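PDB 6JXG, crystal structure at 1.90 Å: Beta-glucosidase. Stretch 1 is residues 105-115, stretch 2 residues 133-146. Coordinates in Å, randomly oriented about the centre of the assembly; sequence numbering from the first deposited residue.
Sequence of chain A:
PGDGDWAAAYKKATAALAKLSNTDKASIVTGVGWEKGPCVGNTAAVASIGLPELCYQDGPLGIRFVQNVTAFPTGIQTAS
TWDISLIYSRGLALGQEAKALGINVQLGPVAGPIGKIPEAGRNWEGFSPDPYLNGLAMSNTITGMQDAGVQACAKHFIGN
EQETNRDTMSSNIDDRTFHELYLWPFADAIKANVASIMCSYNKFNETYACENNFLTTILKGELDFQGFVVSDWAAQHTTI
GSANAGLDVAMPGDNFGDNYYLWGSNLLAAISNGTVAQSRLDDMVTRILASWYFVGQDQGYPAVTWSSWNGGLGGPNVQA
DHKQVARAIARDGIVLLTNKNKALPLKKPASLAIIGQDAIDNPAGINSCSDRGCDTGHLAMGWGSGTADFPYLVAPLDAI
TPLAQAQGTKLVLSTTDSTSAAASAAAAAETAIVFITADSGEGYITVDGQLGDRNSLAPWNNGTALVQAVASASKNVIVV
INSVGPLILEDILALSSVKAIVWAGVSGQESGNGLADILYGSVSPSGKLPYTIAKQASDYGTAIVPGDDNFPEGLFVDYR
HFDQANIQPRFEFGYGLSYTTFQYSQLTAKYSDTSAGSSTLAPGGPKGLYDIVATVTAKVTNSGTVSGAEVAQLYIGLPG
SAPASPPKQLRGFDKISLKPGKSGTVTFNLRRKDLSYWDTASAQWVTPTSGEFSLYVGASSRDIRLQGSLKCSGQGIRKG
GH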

# COMPACT_ATOMS: atom_id res chain seq x y z
N VAL A 105 1.70 18.77 -0.54
CA VAL A 105 2.17 17.44 -0.95
C VAL A 105 1.88 16.50 0.19
O VAL A 105 2.39 16.70 1.30
CB VAL A 105 3.68 17.45 -1.27
CG1 VAL A 105 4.10 16.07 -1.77
CG2 VAL A 105 3.94 18.56 -2.31
N GLN A 106 1.06 15.50 -0.09
CA GLN A 106 0.75 14.44 0.87
C GLN A 106 1.66 13.26 0.56
O GLN A 106 1.65 12.75 -0.57
CB GLN A 106 -0.72 14.04 0.76
CG GLN A 106 -1.20 13.17 1.90
CD GLN A 106 -1.11 13.80 3.26
OE1 GLN A 106 -1.15 15.02 3.43
NE2 GLN A 106 -1.03 12.95 4.28
N LEU A 107 2.38 12.77 1.59
CA LEU A 107 3.49 11.85 1.34
C LEU A 107 2.98 10.40 1.28
O LEU A 107 3.14 9.62 2.23
CB LEU A 107 4.60 12.05 2.42
CG LEU A 107 5.22 13.46 2.35
CD1 LEU A 107 6.19 13.64 3.49
CD2 LEU A 107 5.88 13.78 1.01
N GLY A 108 2.30 10.09 0.18
CA GLY A 108 1.93 8.70 -0.17
C GLY A 108 1.26 8.75 -1.57
O GLY A 108 1.00 9.84 -2.12
N PRO A 109 0.90 7.61 -2.12
CA PRO A 109 0.93 6.31 -1.54
C PRO A 109 2.29 5.57 -1.75
O PRO A 109 3.22 6.11 -2.25
CB PRO A 109 -0.20 5.58 -2.24
CG PRO A 109 -0.20 6.15 -3.66
CD PRO A 109 0.33 7.58 -3.48
N VAL A 110 2.35 4.35 -1.23
CA VAL A 110 3.58 3.59 -1.15
C VAL A 110 3.63 2.47 -2.16
O VAL A 110 2.88 1.48 -2.05
CB VAL A 110 3.75 3.05 0.30
CG1 VAL A 110 4.95 2.13 0.37
CG2 VAL A 110 3.89 4.19 1.33
N ALA A 111 4.48 2.65 -3.17
CA ALA A 111 4.83 1.60 -4.16
C ALA A 111 6.06 0.77 -3.84
O ALA A 111 6.32 -0.23 -4.53
CB ALA A 111 5.07 2.20 -5.52
N GLY A 112 6.87 1.24 -2.89
CA GLY A 112 8.18 0.62 -2.51
C GLY A 112 8.33 0.88 -1.00
O GLY A 112 8.42 2.02 -0.55
N PRO A 113 8.38 -0.17 -0.19
CA PRO A 113 8.45 -1.58 -0.53
C PRO A 113 7.12 -2.14 -1.13
O PRO A 113 5.98 -1.69 -0.76
CB PRO A 113 8.67 -2.21 0.81
CG PRO A 113 7.95 -1.30 1.80
CD PRO A 113 8.29 0.06 1.27
N ILE A 114 7.25 -3.14 -1.99
CA ILE A 114 6.09 -3.94 -2.40
C ILE A 114 5.82 -5.01 -1.34
O ILE A 114 4.68 -5.46 -1.18
CB ILE A 114 6.23 -4.58 -3.81
CG1 ILE A 114 7.29 -5.69 -3.84
CG2 ILE A 114 6.51 -3.54 -4.91
CD1 ILE A 114 7.34 -6.41 -5.23
N GLY A 115 6.87 -5.42 -0.59
CA GLY A 115 6.75 -6.44 0.43
C GLY A 115 7.22 -7.84 0.01
O GLY A 115 6.64 -8.79 0.44
N LEU A 133 -1.69 -5.71 -9.00
CA LEU A 133 -2.59 -5.21 -7.95
C LEU A 133 -2.07 -3.92 -7.37
O LEU A 133 -2.81 -2.93 -7.13
CB LEU A 133 -2.77 -6.24 -6.84
CG LEU A 133 -3.65 -5.89 -5.62
CD1 LEU A 133 -5.03 -5.56 -6.09
CD2 LEU A 133 -3.67 -7.04 -4.65
N ASN A 134 -0.78 -3.95 -7.04
CA ASN A 134 -0.10 -2.78 -6.49
C ASN A 134 -0.26 -1.54 -7.39
O ASN A 134 -0.75 -0.47 -6.97
CB ASN A 134 1.36 -3.14 -6.24
CG ASN A 134 2.08 -2.15 -5.35
OD1 ASN A 134 2.06 -0.95 -5.59
ND2 ASN A 134 2.70 -2.66 -4.27
N GLY A 135 0.07 -1.71 -8.65
CA GLY A 135 -0.14 -0.67 -9.67
C GLY A 135 -1.56 -0.13 -9.81
O GLY A 135 -1.69 1.07 -9.77
N LEU A 136 -2.60 -0.97 -9.86
CA LEU A 136 -3.99 -0.51 -9.86
C LEU A 136 -4.35 0.26 -8.56
O LEU A 136 -5.07 1.27 -8.60
CB LEU A 136 -5.00 -1.64 -10.10
CG LEU A 136 -5.43 -1.85 -11.58
CD1 LEU A 136 -6.18 -0.68 -12.24
CD2 LEU A 136 -4.24 -2.17 -12.40
N ALA A 137 -3.85 -0.21 -7.43
CA ALA A 137 -4.06 0.50 -6.19
C ALA A 137 -3.37 1.89 -6.19
O ALA A 137 -3.99 2.88 -5.78
CB ALA A 137 -3.64 -0.32 -4.99
N MET A 138 -2.14 1.95 -6.69
CA MET A 138 -1.37 3.17 -6.82
C MET A 138 -2.12 4.18 -7.69
O MET A 138 -2.33 5.32 -7.25
CB MET A 138 0.05 2.95 -7.40
CG MET A 138 1.07 2.29 -6.49
SD MET A 138 1.50 3.16 -5.03
CE MET A 138 2.27 4.62 -5.73
N SER A 139 -2.58 3.74 -8.88
CA SER A 139 -3.19 4.67 -9.83
C SER A 139 -4.54 5.14 -9.33
O SER A 139 -4.83 6.36 -9.36
CB SER A 139 -3.30 4.04 -11.24
OG SER A 139 -4.11 2.91 -11.20
N ASN A 140 -5.31 4.27 -8.69
CA ASN A 140 -6.60 4.72 -8.20
C ASN A 140 -6.43 5.64 -6.98
O ASN A 140 -7.19 6.56 -6.81
CB ASN A 140 -7.54 3.55 -7.88
CG ASN A 140 -8.25 3.05 -9.09
OD1 ASN A 140 -9.22 3.65 -9.55
ND2 ASN A 140 -7.75 1.95 -9.64
N THR A 141 -5.47 5.34 -6.10
CA THR A 141 -5.21 6.22 -4.94
C THR A 141 -4.72 7.63 -5.35
O THR A 141 -5.19 8.64 -4.87
CB THR A 141 -4.16 5.59 -4.00
OG1 THR A 141 -4.63 4.28 -3.56
CG2 THR A 141 -3.95 6.50 -2.83
N ILE A 142 -3.78 7.68 -6.27
CA ILE A 142 -3.23 8.92 -6.76
C ILE A 142 -4.31 9.72 -7.48
O ILE A 142 -4.41 10.93 -7.30
CB ILE A 142 -2.08 8.65 -7.67
CG1 ILE A 142 -0.92 8.21 -6.78
CG2 ILE A 142 -1.66 9.88 -8.50
CD1 ILE A 142 0.15 7.53 -7.56
N THR A 143 -5.09 9.06 -8.30
CA THR A 143 -6.13 9.80 -9.06
C THR A 143 -7.13 10.41 -8.06
O THR A 143 -7.59 11.54 -8.25
CB THR A 143 -6.82 8.91 -10.09
OG1 THR A 143 -5.83 8.38 -10.98
CG2 THR A 143 -7.82 9.73 -10.82
N GLY A 144 -7.49 9.68 -7.04
CA GLY A 144 -8.33 10.19 -5.99
C GLY A 144 -7.74 11.40 -5.30
O GLY A 144 -8.39 12.44 -5.11
N MET A 145 -6.54 11.23 -4.80
CA MET A 145 -5.87 12.29 -4.07
C MET A 145 -5.76 13.58 -4.88
O MET A 145 -6.12 14.69 -4.40
CB MET A 145 -4.47 11.83 -3.70
CG MET A 145 -4.42 10.81 -2.58
SD MET A 145 -2.77 10.10 -2.28
CE MET A 145 -1.91 11.43 -1.44
N GLN A 146 -5.28 13.43 -6.10
CA GLN A 146 -5.05 14.58 -6.96
C GLN A 146 -6.36 15.16 -7.54
O GLN A 146 -6.46 16.38 -7.72
CB GLN A 146 -4.01 14.26 -8.03
CG GLN A 146 -2.69 13.84 -7.37
CD GLN A 146 -1.48 13.86 -8.23
OE1 GLN A 146 -0.35 13.79 -7.72
NE2 GLN A 146 -1.65 13.86 -9.53
O HOH W 1 3.69 -1.12 -2.04

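What sits at the centre of the contact? P109 does, with more of its surface covered by the other stretch than any other residue here. Its CA-to-CB bond points toward the helix, and the ring lies against three of the helix's side chains: P109 CG is 3.6 Å from M138 CE and 3.9 Å from T141 CG2, while P109 CD is 3.6 Å from I142 CG1. M145 adds a looser contact, with 4.2 Å between P109 CD and M145 SD. These are carbon and sulfur surfaces meeting without direction, held by close packing and the exclusion of water. The peptide bond before P109 is cis.

How do the two methionines extend this centre? M138 and M145 lie about two helical turns apart, and their flexible thioether chains fit themselves to the loop. The CA-to-CB bond of M138 points sideways, but three successive m rotamers bring the end of the chain nearer, so that M138 CE lies 3.7 Å from A111 CB and M138 SD lies 3.5 Å from A111 N. Further along the helix, M145 points toward the loop; its terminal methyl, M145 CE, rests 3.6 Å from Q106 CB and 3.4 Å from G108 O. The contact with Q106 uses the aliphatic start of that side chain, whose end leads away and has its amide nitrogen bonded elsewhere in the structure.

How does the backbone support this packing? Stretch 2 is helical throughout, with i-to-i+4 bonds such as M138 N to N134 O (2.8 Å) and M145 N to T141 O (2.9 Å). T141 also turns its hydroxyl back to its own helix, T141 OG1 donating to A137 O at 2.7 Å, while its methyl, CG2, faces P109. Stretch 1 starts as a strand and continues as loop, running along the helix so that Q106 lies nearest M145 and P109 nearest M138, measured between CA atoms. No direct hydrogen bond joins the two stretches.

What, then, links them at the polar edge? A single water does the work beside N134. It accepts a hydrogen bond from N134 ND2 at 2.9 Å and donates to V110 O and P113 O, each 2.7 Å from the water oxygen, tying the helix to two loop carbonyls. The other end of the amide fares less well: N134 OD1, 4.0 Å from A111 CA, is buried here without a polar partner in the model. I114 closes this edge with a looser contact, its CG2 4.0 Å from N134 ND2.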